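Local structure of congerin-2 (Conger myriaster, 1IS3) at residues M43-R48 with F97-S102; G52-V57 with E72-K77; L58-L63 with V107-R112. The protein binds beta-galactosides as a homodimeric galectin, holding lactose on one sheet of a beta-sandwich, although its physiological role is not yet known. All coordinates share one frame; numbering follows the deposited sequence.

Contact 1 (M43-R48 with F97-S102); sequences MHMDHR and FYIQLS. With GAL (beta-D-galactopyranose), chain B; BGC (beta-D-glucopyranose), chain C.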
loop_
_atom_site.group_PDB
_atom_site.type_symbol
_atom_site.label_atom_id
_atom_site.label_comp_id
_atom_site.label_asym_id
_atom_site.label_seq_id
_atom_site.Cartn_x
_atom_site.Cartn_y
_atom_site.Cartn_z
ATOM N N MET A 43 10.426 11.036 -7.720
ATOM C CA MET A 43 9.406 11.754 -8.464
ATOM C C MET A 43 8.430 12.323 -7.431
ATOM O O MET A 43 7.743 11.552 -6.743
ATOM C CB MET A 43 8.707 10.783 -9.410
ATOM C CG MET A 43 7.864 11.421 -10.530
ATOM S SD MET A 43 6.411 12.283 -9.933
ATOM C CE MET A 43 5.408 10.943 -9.341
ATOM N N HIS A 44 8.477 13.641 -7.237
ATOM C CA HIS A 44 7.540 14.392 -6.420
ATOM C C HIS A 44 6.552 15.076 -7.386
ATOM O O HIS A 44 7.030 15.816 -8.240
ATOM C CB HIS A 44 8.313 15.432 -5.600
ATOM C CG HIS A 44 7.465 16.507 -4.880
ATOM N ND1 HIS A 44 6.732 16.383 -3.775
ATOM C CD2 HIS A 44 7.400 17.861 -5.215
ATOM C CE1 HIS A 44 6.243 17.552 -3.410
ATOM N NE2 HIS A 44 6.655 18.438 -4.288
ATOM N N MET A 45 5.232 14.900 -7.309
ATOM C CA MET A 45 4.289 15.544 -8.199
ATOM C C MET A 45 3.372 16.352 -7.274
ATOM O O MET A 45 2.517 15.804 -6.542
ATOM C CB MET A 45 3.554 14.458 -8.912
ATOM C CG MET A 45 2.505 15.028 -9.806
ATOM S SD MET A 45 1.577 13.646 -10.533
ATOM C CE MET A 45 1.089 14.568 -11.941
ATOM N N ASP A 46 3.544 17.668 -7.241
ATOM C CA ASP A 46 2.794 18.512 -6.353
ATOM C C ASP A 46 1.649 19.165 -7.118
ATOM O O ASP A 46 1.818 19.636 -8.249
ATOM C CB ASP A 46 3.760 19.532 -5.773
ATOM C CG ASP A 46 3.249 20.213 -4.526
ATOM O OD1 ASP A 46 2.463 19.641 -3.786
ATOM O OD2 ASP A 46 3.642 21.345 -4.266
ATOM N N HIS A 47 0.470 19.172 -6.513
ATOM C CA HIS A 47 -0.749 19.661 -7.135
ATOM C C HIS A 47 -1.082 20.936 -6.388
ATOM O O HIS A 47 -1.507 20.865 -5.228
ATOM C CB HIS A 47 -1.915 18.660 -6.989
ATOM C CG HIS A 47 -1.600 17.262 -7.482
ATOM N ND1 HIS A 47 -0.720 16.408 -6.930
ATOM C CD2 HIS A 47 -2.229 16.616 -8.511
ATOM C CE1 HIS A 47 -0.794 15.263 -7.576
ATOM N NE2 HIS A 47 -1.703 15.410 -8.512
ATOM N N ARG A 48 -0.855 22.102 -7.003
ATOM C CA ARG A 48 -0.979 23.359 -6.267
ATOM C C ARG A 48 -2.232 24.120 -6.650
ATOM O O ARG A 48 -2.349 24.615 -7.783
ATOM C CB ARG A 48 0.243 24.234 -6.535
ATOM C CG ARG A 48 1.512 23.622 -5.934
ATOM C CD ARG A 48 2.793 24.372 -6.336
ATOM N NE ARG A 48 3.984 23.698 -5.795
ATOM C CZ ARG A 48 5.226 24.207 -5.749
ATOM N NH1 ARG A 48 6.248 23.506 -5.228
ATOM N NH2 ARG A 48 5.445 25.407 -6.262
ATOM N N PHE A 97 9.569 8.746 -16.115
ATOM C CA PHE A 97 8.302 8.455 -15.438
ATOM C C PHE A 97 7.164 8.893 -16.356
ATOM O O PHE A 97 7.161 10.006 -16.879
ATOM C CB PHE A 97 8.088 9.207 -14.123
ATOM C CG PHE A 97 8.995 8.674 -13.008
ATOM C CD1 PHE A 97 8.514 7.680 -12.159
ATOM C CD2 PHE A 97 10.271 9.207 -12.830
ATOM C CE1 PHE A 97 9.308 7.213 -11.122
ATOM C CE2 PHE A 97 11.070 8.739 -11.789
ATOM C CZ PHE A 97 10.583 7.742 -10.940
ATOM N N TYR A 98 6.208 7.996 -16.550
ATOM C CA TYR A 98 5.034 8.242 -17.386
ATOM C C TYR A 98 3.823 8.336 -16.456
ATOM O O TYR A 98 3.473 7.332 -15.796
ATOM C CB TYR A 98 4.855 7.085 -18.366
ATOM C CG TYR A 98 5.953 7.035 -19.408
ATOM C CD1 TYR A 98 6.973 6.092 -19.288
ATOM C CD2 TYR A 98 5.901 7.910 -20.497
ATOM C CE1 TYR A 98 7.967 5.995 -20.273
ATOM C CE2 TYR A 98 6.887 7.817 -21.488
ATOM C CZ TYR A 98 7.900 6.859 -21.364
ATOM O OH TYR A 98 8.861 6.723 -22.339
ATOM N N ILE A 99 3.213 9.517 -16.409
ATOM C CA ILE A 99 2.104 9.783 -15.511
ATOM C C ILE A 99 0.859 10.035 -16.354
ATOM O O ILE A 99 0.926 10.805 -17.325
ATOM C CB ILE A 99 2.444 11.027 -14.634
ATOM C CG1 ILE A 99 3.708 10.835 -13.812
ATOM C CG2 ILE A 99 1.308 11.250 -13.652
ATOM C CD1 ILE A 99 4.524 12.131 -13.746
ATOM N N GLN A 100 -0.273 9.432 -15.994
ATOM C CA GLN A 100 -1.522 9.685 -16.697
ATOM C C GLN A 100 -2.510 10.221 -15.687
ATOM O O GLN A 100 -2.664 9.687 -14.585
ATOM C CB GLN A 100 -2.042 8.421 -17.327
ATOM C CG GLN A 100 -3.294 8.767 -18.154
ATOM C CD GLN A 100 -3.455 7.916 -19.417
ATOM O OE1 GLN A 100 -4.026 8.358 -20.425
ATOM N NE2 GLN A 100 -2.948 6.674 -19.469
ATOM N N LEU A 101 -3.096 11.374 -16.011
ATOM C CA LEU A 101 -4.031 12.077 -15.129
ATOM C C LEU A 101 -5.470 11.544 -15.289
ATOM O O LEU A 101 -5.738 10.748 -16.202
ATOM C CB LEU A 101 -3.960 13.598 -15.422
ATOM C CG LEU A 101 -2.559 14.208 -15.464
ATOM C CD1 LEU A 101 -2.652 15.670 -15.834
ATOM C CD2 LEU A 101 -1.871 14.015 -14.103
ATOM N N SER A 102 -6.403 11.991 -14.421
ATOM C CA SER A 102 -7.828 11.568 -14.411
ATOM C C SER A 102 -8.535 11.749 -15.754
ATOM O O SER A 102 -9.331 10.895 -16.166
ATOM C CB SER A 102 -8.676 12.361 -13.373
ATOM O OG SER A 102 -8.063 12.660 -12.109
HETATM C C1 GAL B . 9.073 23.946 -3.151
HETATM C C2 GAL B . 8.206 23.346 -2.053
HETATM C C3 GAL B . 8.538 21.875 -1.847
HETATM C C4 GAL B . 8.454 21.125 -3.180
HETATM C C5 GAL B . 9.351 21.818 -4.197
HETATM C C6 GAL B . 9.300 21.167 -5.553
HETATM O O2 GAL B . 8.425 24.049 -0.845
HETATM O O3 GAL B . 7.630 21.310 -0.914
HETATM O O4 GAL B . 7.113 21.093 -3.657
HETATM O O5 GAL B . 8.945 23.190 -4.363
HETATM O O6 GAL B . 10.204 21.794 -6.444
HETATM C C2 BGC C . 9.554 27.715 -6.070
HETATM C C3 BGC C . 8.667 26.739 -5.298
HETATM C C4 BGC C . 9.486 26.079 -4.194
HETATM C C5 BGC C . 10.116 27.160 -3.297
HETATM C C6 BGC C . 11.037 26.581 -2.244
HETATM C C1 BGC C . 10.131 28.738 -5.095
HETATM O O1 BGC C . 10.972 29.603 -5.779
HETATM O O2 BGC C . 8.795 28.378 -7.071
HETATM O O3 BGC C . 8.147 25.760 -6.177
HETATM O O4 BGC C . 8.629 25.237 -3.401
HETATM O O5 BGC C . 10.905 28.068 -4.092
HETATM O O6 BGC C . 12.062 25.799 -2.841
#
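The Phe97 ring receives Met43 on one face: Met43 CB stands 3.8 Å from the ring centroid, almost on the normal, a CH-pi contact, and CG follows over the same face. On the opposite face of strand 40-48, two flat polar groups meet lactose by their edges. The His44 ring places NE2 2.8 Å from galactose O4. From the Arg48 guanidinium, NH1 donates to galactose O5 and O4 and NH2 to glucose O3 at 2.7 Å, while NE is tied to Asp46 OD2 at 2.8 Å, a salt bridge that, with one from NH2 to Asp54, helps hold the plane. Asp46 is in turn paired with Arg29. Met43, with CG anti to the backbone N (chi1 -165°) and bends at the next two torsions, bears on the Phe97 ring and still brings SD near Ile99 CD1. The extended chain of Met45 carries CE 3.7 Å from Ile99 CG2 and equally close to Leu101 CD2, unbranched and branched apolar chains filling the interior together. This is the packing of a galectin beta-sandwich: strand 40-48, between strands 29-34 and 57-64, faces strand 96-100 of the other sheet, segments 43-48 and 97-100 lying at 26° with axes 10.3 Å apart.

Contact 2 (G52-V57 with E72-K77); sequences GADQNV and EERSKK. With BGC (beta-D-glucopyranose), chain C; GAL (beta-D-galactopyranose), chain B.
Asp54 and Arg74 meet tip to tip in a salt-bridge network at the rim of the galectin carbohydrate site, joining the loop before strand 57-64 to the end of strand 68-75. In the conformer described, Arg74 grips the carboxylate end-on: NH1 lies 2.9 Å from Asp54 OD1, approaching from above the carboxylate plane, and NH2 lies 3.1 Å from OD2 on its syn side. The planes are 42° apart, twisting the fork. On its other flank Arg74 holds Glu72 side-on, NE and NH2 both donating to OE1, which leaves Glu72 OE2 to the sugar: it accepts from galactose O6 at 2.8 Å and from glucose O3 in a bond modelled unusually short, its length uncertain. A multiply donating side chain suits this place, since it can orient two acids and probably offset their repulsion, though these bonds may not all hold in the second conformer of Arg74. Asp54 OD2 also bridges to Arg48, another lactose ligand. Farther out, Asn56 and Val57 form a G1 beta bulge opposite Arg48, the Asn56 backbone left-handed. Ser75 opens an ST turn where the strand ends, its OG accepting from Lys77 N, while Val57 CG2 rests 3.4 Å from Ser75 O.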
loop_
_atom_site.group_PDB
_atom_site.type_symbol
_atom_site.label_atom_id
_atom_site.label_comp_id
_atom_site.label_asym_id
_atom_site.label_seq_id
_atom_site.Cartn_x
_atom_site.Cartn_y
_atom_site.Cartn_z
ATOM N N GLY A 52 1.850 30.104 -2.669
ATOM C CA GLY A 52 2.679 31.239 -3.081
ATOM C C GLY A 52 2.029 31.882 -4.291
ATOM O O GLY A 52 0.819 32.126 -4.266
ATOM N N ALA A 53 2.781 32.087 -5.365
ATOM C CA ALA A 53 2.221 32.617 -6.594
ATOM C C ALA A 53 1.644 31.530 -7.474
ATOM O O ALA A 53 1.154 31.847 -8.551
ATOM C CB ALA A 53 3.261 33.310 -7.450
ATOM N N ASP A 54 1.734 30.248 -7.113
ATOM C CA ASP A 54 1.229 29.154 -7.929
ATOM C C ASP A 54 -0.233 28.842 -7.682
ATOM O O ASP A 54 -0.642 28.586 -6.538
ATOM C CB ASP A 54 2.052 27.910 -7.652
ATOM C CG ASP A 54 3.437 27.990 -8.265
ATOM O OD1 ASP A 54 3.546 28.522 -9.368
ATOM O OD2 ASP A 54 4.394 27.509 -7.681
ATOM N N GLN A 55 -1.028 28.866 -8.753
ATOM C CA GLN A 55 -2.458 28.566 -8.663
ATOM C C GLN A 55 -2.784 27.695 -9.858
ATOM O O GLN A 55 -2.506 28.047 -11.012
ATOM C CB GLN A 55 -3.316 29.847 -8.706
ATOM C CG GLN A 55 -3.208 30.790 -7.478
ATOM C CD GLN A 55 -3.768 32.172 -7.809
ATOM O OE1 GLN A 55 -4.834 32.264 -8.446
ATOM N NE2 GLN A 55 -3.109 33.287 -7.465
ATOM N N ASN A 56 -3.301 26.498 -9.543
ATOM C CA ASN A 56 -3.715 25.474 -10.494
ATOM C C ASN A 56 -2.583 25.079 -11.456
ATOM O O ASN A 56 -2.627 25.144 -12.699
ATOM C CB ASN A 56 -4.987 25.950 -11.283
ATOM C CG ASN A 56 -6.090 26.388 -10.327
ATOM O OD1 ASN A 56 -6.411 25.731 -9.330
ATOM N ND2 ASN A 56 -6.614 27.604 -10.488
ATOM N N VAL A 57 -1.499 24.596 -10.836
ATOM C CA VAL A 57 -0.330 24.146 -11.596
ATOM C C VAL A 57 0.197 22.857 -10.962
ATOM O O VAL A 57 0.015 22.619 -9.750
ATOM C CB VAL A 57 0.736 25.332 -11.596
ATOM C CG1 VAL A 57 1.148 25.682 -10.212
ATOM C CG2 VAL A 57 1.987 24.933 -12.365
ATOM N N GLU A 72 12.943 22.076 -10.897
ATOM C CA GLU A 72 11.488 21.906 -11.081
ATOM C C GLU A 72 11.054 21.867 -12.538
ATOM O O GLU A 72 11.617 22.592 -13.381
ATOM C CB GLU A 72 10.629 23.037 -10.562
ATOM C CG GLU A 72 10.910 23.382 -9.157
ATOM C CD GLU A 72 9.963 24.425 -8.601
ATOM O OE1 GLU A 72 9.467 25.304 -9.311
ATOM O OE2 GLU A 72 9.746 24.330 -7.410
ATOM N N GLU A 73 10.054 21.064 -12.845
ATOM C CA GLU A 73 9.403 21.052 -14.136
ATOM C C GLU A 73 7.974 21.381 -13.807
ATOM O O GLU A 73 7.476 21.001 -12.741
ATOM C CB GLU A 73 9.516 19.686 -14.774
ATOM C CG GLU A 73 10.965 19.682 -15.323
ATOM C CD GLU A 73 11.425 18.546 -16.230
ATOM O OE1 GLU A 73 12.649 18.301 -16.290
ATOM O OE2 GLU A 73 10.572 17.911 -16.869
ATOM N N ARG A 74 7.325 22.191 -14.631
ATOM C CA ARG A 74 5.939 22.598 -14.381
ATOM C C ARG A 74 4.971 22.249 -15.492
ATOM O O ARG A 74 5.374 22.179 -16.656
ATOM C CB ARG A 74 5.866 24.093 -14.144
ATOM C CG ARG A 74 6.496 24.436 -12.802
ATOM C CD ARG A 74 7.085 25.838 -12.707
ATOM N NE ARG A 74 7.505 26.126 -11.336
ATOM C CZ ARG A 74 6.614 26.582 -10.440
ATOM N NH1 ARG A 74 5.341 26.782 -10.800
ATOM N NH2 ARG A 74 6.982 26.836 -9.178
ATOM N N SER A 75 3.709 21.937 -15.154
ATOM C CA SER A 75 2.718 21.671 -16.153
ATOM C C SER A 75 1.497 22.426 -15.703
ATOM O O SER A 75 1.111 22.525 -14.557
ATOM C CB SER A 75 2.389 20.196 -16.254
ATOM O OG SER A 75 1.368 19.980 -17.211
ATOM N N LYS A 76 0.809 22.824 -16.741
ATOM C CA LYS A 76 -0.376 23.650 -16.729
ATOM C C LYS A 76 -1.591 22.712 -16.818
ATOM O O LYS A 76 -2.737 23.145 -16.718
ATOM C CB LYS A 76 -0.171 24.590 -17.937
ATOM C CG LYS A 76 0.211 23.852 -19.316
ATOM C CD LYS A 76 1.613 23.103 -19.554
ATOM C CE LYS A 76 1.488 21.790 -20.360
ATOM N NZ LYS A 76 2.556 20.816 -20.131
ATOM N N LYS A 77 -1.423 21.410 -17.063
ATOM C CA LYS A 77 -2.538 20.466 -17.140
ATOM C C LYS A 77 -3.084 20.326 -15.736
ATOM O O LYS A 77 -2.354 19.843 -14.865
ATOM C CB LYS A 77 -2.042 19.140 -17.630
ATOM C CG LYS A 77 -1.540 19.350 -19.047
ATOM C CD LYS A 77 -0.908 18.106 -19.554
ATOM C CE LYS A 77 -0.626 18.360 -21.003
ATOM N NZ LYS A 77 -0.047 17.152 -21.534
HETATM C C2 BGC C . 9.554 27.715 -6.070
HETATM C C3 BGC C . 8.667 26.739 -5.298
HETATM C C4 BGC C . 9.486 26.079 -4.194
HETATM C C5 BGC C . 10.116 27.160 -3.297
HETATM C C6 BGC C . 11.037 26.581 -2.244
HETATM C C1 BGC C . 10.131 28.738 -5.095
HETATM O O1 BGC C . 10.972 29.603 -5.779
HETATM O O2 BGC C . 8.795 28.378 -7.071
HETATM O O3 BGC C . 8.147 25.760 -6.177
HETATM O O4 BGC C . 8.629 25.237 -3.401
HETATM O O5 BGC C . 10.905 28.068 -4.092
HETATM O O6 BGC C . 12.062 25.799 -2.841
HETATM C C1 GAL B . 9.073 23.946 -3.151
HETATM C C2 GAL B . 8.206 23.346 -2.053
HETATM C C3 GAL B . 8.538 21.875 -1.847
HETATM C C4 GAL B . 8.454 21.125 -3.180
HETATM C C5 GAL B . 9.351 21.818 -4.197
HETATM C C6 GAL B . 9.300 21.167 -5.553
HETATM O O2 GAL B . 8.425 24.049 -0.845
HETATM O O3 GAL B . 7.630 21.310 -0.914
HETATM O O4 GAL B . 7.113 21.093 -3.657
HETATM O O5 GAL B . 8.945 23.190 -4.363
HETATM O O6 GAL B . 10.204 21.794 -6.444
#

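Contact 3 (L58-L63 with V107-R112); sequences LVLNSL and VEFPNR. With GAL (beta-D-galactopyranose), chain B.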
loop_
_atom_site.group_PDB
_atom_site.type_symbol
_atom_site.label_atom_id
_atom_site.label_comp_id
_atom_site.label_asym_id
_atom_site.label_seq_id
_atom_site.Cartn_x
_atom_site.Cartn_y
_atom_site.Cartn_z
ATOM N N LEU A 58 0.775 22.011 -11.817
ATOM C CA LEU A 58 1.489 20.844 -11.344
ATOM C C LEU A 58 2.968 21.191 -11.305
ATOM O O LEU A 58 3.469 21.822 -12.236
ATOM C CB LEU A 58 1.326 19.609 -12.257
ATOM C CG LEU A 58 -0.020 18.862 -12.272
ATOM C CD1 LEU A 58 0.096 17.690 -13.274
ATOM C CD2 LEU A 58 -0.391 18.352 -10.897
ATOM N N VAL A 59 3.676 20.814 -10.249
ATOM C CA VAL A 59 5.110 21.038 -10.173
ATOM C C VAL A 59 5.752 19.671 -9.901
ATOM O O VAL A 59 5.357 18.966 -8.947
ATOM C CB VAL A 59 5.425 22.039 -9.029
ATOM C CG1 VAL A 59 6.943 22.218 -8.852
ATOM C CG2 VAL A 59 4.801 23.402 -9.376
ATOM N N LEU A 60 6.723 19.273 -10.727
ATOM C CA LEU A 60 7.417 18.000 -10.580
ATOM C C LEU A 60 8.897 18.212 -10.251
ATOM O O LEU A 60 9.542 19.131 -10.793
ATOM C CB LEU A 60 7.292 17.189 -11.868
ATOM C CG LEU A 60 5.843 16.764 -12.120
ATOM C CD1 LEU A 60 5.174 17.786 -13.031
ATOM C CD2 LEU A 60 5.824 15.380 -12.711
ATOM N N ASN A 61 9.444 17.401 -9.349
ATOM C CA ASN A 61 10.843 17.534 -8.975
ATOM C C ASN A 61 11.365 16.291 -8.259
ATOM O O ASN A 61 10.595 15.353 -8.014
ATOM C CB ASN A 61 11.008 18.774 -8.077
ATOM C CG ASN A 61 12.388 19.456 -8.140
ATOM O OD1 ASN A 61 13.360 18.911 -8.643
ATOM N ND2 ASN A 61 12.542 20.648 -7.600
ATOM N N SER A 62 12.666 16.210 -7.998
ATOM C CA SER A 62 13.259 15.150 -7.216
ATOM C C SER A 62 13.935 15.820 -6.025
ATOM O O SER A 62 14.371 16.997 -6.075
ATOM C CB SER A 62 14.246 14.404 -8.092
ATOM O OG SER A 62 15.233 15.310 -8.581
ATOM N N LEU A 63 14.035 15.044 -4.950
ATOM C CA LEU A 63 14.603 15.460 -3.694
ATOM C C LEU A 63 15.719 14.484 -3.393
ATOM O O LEU A 63 15.475 13.266 -3.377
ATOM C CB LEU A 63 13.564 15.401 -2.582
ATOM C CG LEU A 63 14.007 15.733 -1.169
ATOM C CD1 LEU A 63 14.435 17.181 -1.054
ATOM C CD2 LEU A 63 12.835 15.553 -0.237
ATOM N N VAL A 107 1.763 13.404 -18.379
ATOM C CA VAL A 107 2.930 14.213 -18.084
ATOM C C VAL A 107 4.077 13.201 -17.994
ATOM O O VAL A 107 3.890 12.053 -17.575
ATOM C CB VAL A 107 2.700 15.068 -16.732
ATOM C CG1 VAL A 107 2.029 14.251 -15.676
ATOM C CG2 VAL A 107 4.026 15.583 -16.177
ATOM N N GLU A 108 5.260 13.566 -18.495
ATOM C CA GLU A 108 6.442 12.713 -18.412
ATOM C C GLU A 108 7.494 13.467 -17.611
ATOM O O GLU A 108 7.566 14.704 -17.702
ATOM C CB GLU A 108 7.030 12.400 -19.778
ATOM C CG GLU A 108 6.165 11.540 -20.679
ATOM C CD GLU A 108 4.934 12.242 -21.243
ATOM O OE1 GLU A 108 5.077 13.361 -21.757
ATOM O OE2 GLU A 108 3.828 11.690 -21.146
ATOM N N PHE A 109 8.337 12.821 -16.829
ATOM C CA PHE A 109 9.330 13.502 -16.010
ATOM C C PHE A 109 10.545 12.578 -16.046
ATOM O O PHE A 109 10.348 11.363 -15.988
ATOM C CB PHE A 109 8.761 13.646 -14.606
ATOM C CG PHE A 109 9.724 14.277 -13.624
ATOM C CD1 PHE A 109 10.011 15.639 -13.703
ATOM C CD2 PHE A 109 10.318 13.472 -12.631
ATOM C CE1 PHE A 109 10.899 16.185 -12.776
ATOM C CE2 PHE A 109 11.204 14.030 -11.713
ATOM C CZ PHE A 109 11.490 15.383 -11.788
ATOM N N PRO A 110 11.794 13.014 -16.222
ATOM C CA PRO A 110 12.950 12.136 -16.258
ATOM C C PRO A 110 13.167 11.330 -14.964
ATOM O O PRO A 110 12.964 11.795 -13.831
ATOM C CB PRO A 110 14.110 13.081 -16.553
ATOM C CG PRO A 110 13.679 14.362 -15.896
ATOM C CD PRO A 110 12.199 14.427 -16.262
ATOM N N ASN A 111 13.641 10.108 -15.167
ATOM C CA ASN A 111 14.092 9.261 -14.058
ATOM C C ASN A 111 15.560 9.653 -13.875
ATOM O O ASN A 111 16.469 9.031 -14.432
ATOM C CB ASN A 111 13.965 7.807 -14.464
ATOM C CG ASN A 111 14.350 6.813 -13.396
ATOM O OD1 ASN A 111 13.983 5.650 -13.520
ATOM N ND2 ASN A 111 15.029 7.133 -12.328
ATOM N N ARG A 112 15.809 10.687 -13.093
ATOM C CA ARG A 112 17.122 11.296 -12.942
ATOM C C ARG A 112 18.195 10.412 -12.353
ATOM O O ARG A 112 19.372 10.501 -12.720
ATOM C CB ARG A 112 16.976 12.543 -12.092
ATOM C CG ARG A 112 16.194 13.611 -12.849
ATOM C CD ARG A 112 15.865 14.806 -11.972
ATOM N NE ARG A 112 15.335 15.907 -12.768
ATOM C CZ ARG A 112 14.739 16.980 -12.252
ATOM N NH1 ARG A 112 14.300 17.902 -13.101
ATOM N NH2 ARG A 112 14.547 17.125 -10.949
HETATM C C1 GAL B . 9.073 23.946 -3.151
HETATM C C2 GAL B . 8.206 23.346 -2.053
HETATM C C3 GAL B . 8.538 21.875 -1.847
HETATM C C4 GAL B . 8.454 21.125 -3.180
HETATM C C5 GAL B . 9.351 21.818 -4.197
HETATM C C6 GAL B . 9.300 21.167 -5.553
HETATM O O2 GAL B . 8.425 24.049 -0.845
HETATM O O3 GAL B . 7.630 21.310 -0.914
HETATM O O4 GAL B . 7.113 21.093 -3.657
HETATM O O5 GAL B . 8.945 23.190 -4.363
HETATM O O6 GAL B . 10.204 21.794 -6.444
#
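Leu60 and Phe109 carry the apolar half of this contact, passing alongside each other in opposite directions between the two sheets of the galectin sandwich. Phe109 CG is anti to the backbone N (chi1 177°), which extends the ring across the interior until CD1 lies 3.6 Å from Leu60 CB and CZ reaches equally close to Asn61 CA. The ring therefore packs against strand backbone as well as against a side chain, a task for which a long, flat, apolar group is well suited. Beside it, Leu60 and Val107 meet tip to tip, with Leu60 CD2 3.9 Å from Val107 CG2 in the conformer described.

The polar half is gathered at Arg112 NH2, which donates to Asn61 OD1 and to Ser62 OG, each at 3.1 Å. Both acceptors lie in the guanidinium plane, and the bond to Ser62 is the straighter, at 163°. Asn61 OD1 also accepts from Ser62 N, and the two donors come from opposite faces of the amide plane; the amide stands nearly perpendicular to the guanidinium. These bonds, with one from ND2 to Gln70 O, help hold the amide so that ND2 gives galactose O6 a nearly linear bond of 2.8 Å. An asparagine fits here because it can accept on one side and donate on the other. Arg112 is thus a second-shell residue of the lactose site.

Phe109 CZ lies 3.6 Å above the guanidinium plane, over its centre. Arg112 NH1 bonds to Gln71 O, linking the arginine to strand 68-75. Strand 57-64, hydrogen-bonded between strands 40-48 and 68-75, faces strand 106-110, which pairs with strand 96-100 in the opposite sheet; the segments 58-63 and 107-110 run at 22°, their axes 8.3 Å apart at closest.

All three contacts include residues that touch the lactose. Contacts 1 and 3, with centres 8 Å apart, form adjoining parts of the sandwich interior: strands 40-48 and 57-64 are neighbours in one sheet, strands 96-100 and 106-110 in the other. Met45 CE touches Leu58 CD1 at 3.5 Å, and Phe97 N lies 2.7 Å from Phe109 O in a probable backbone bond. Contact 2 sits nearer the surface, 12 Å from contact 1 and 13 Å from contact 3. It joins contact 1 through the salt bridge of Arg48 NH2 to Asp54 OD2, 2.7 Å, and contact 3 through backbone pairing of 72-77 with 58-63. Galactose touches all three, while glucose is bonded by contacts 1 and 2.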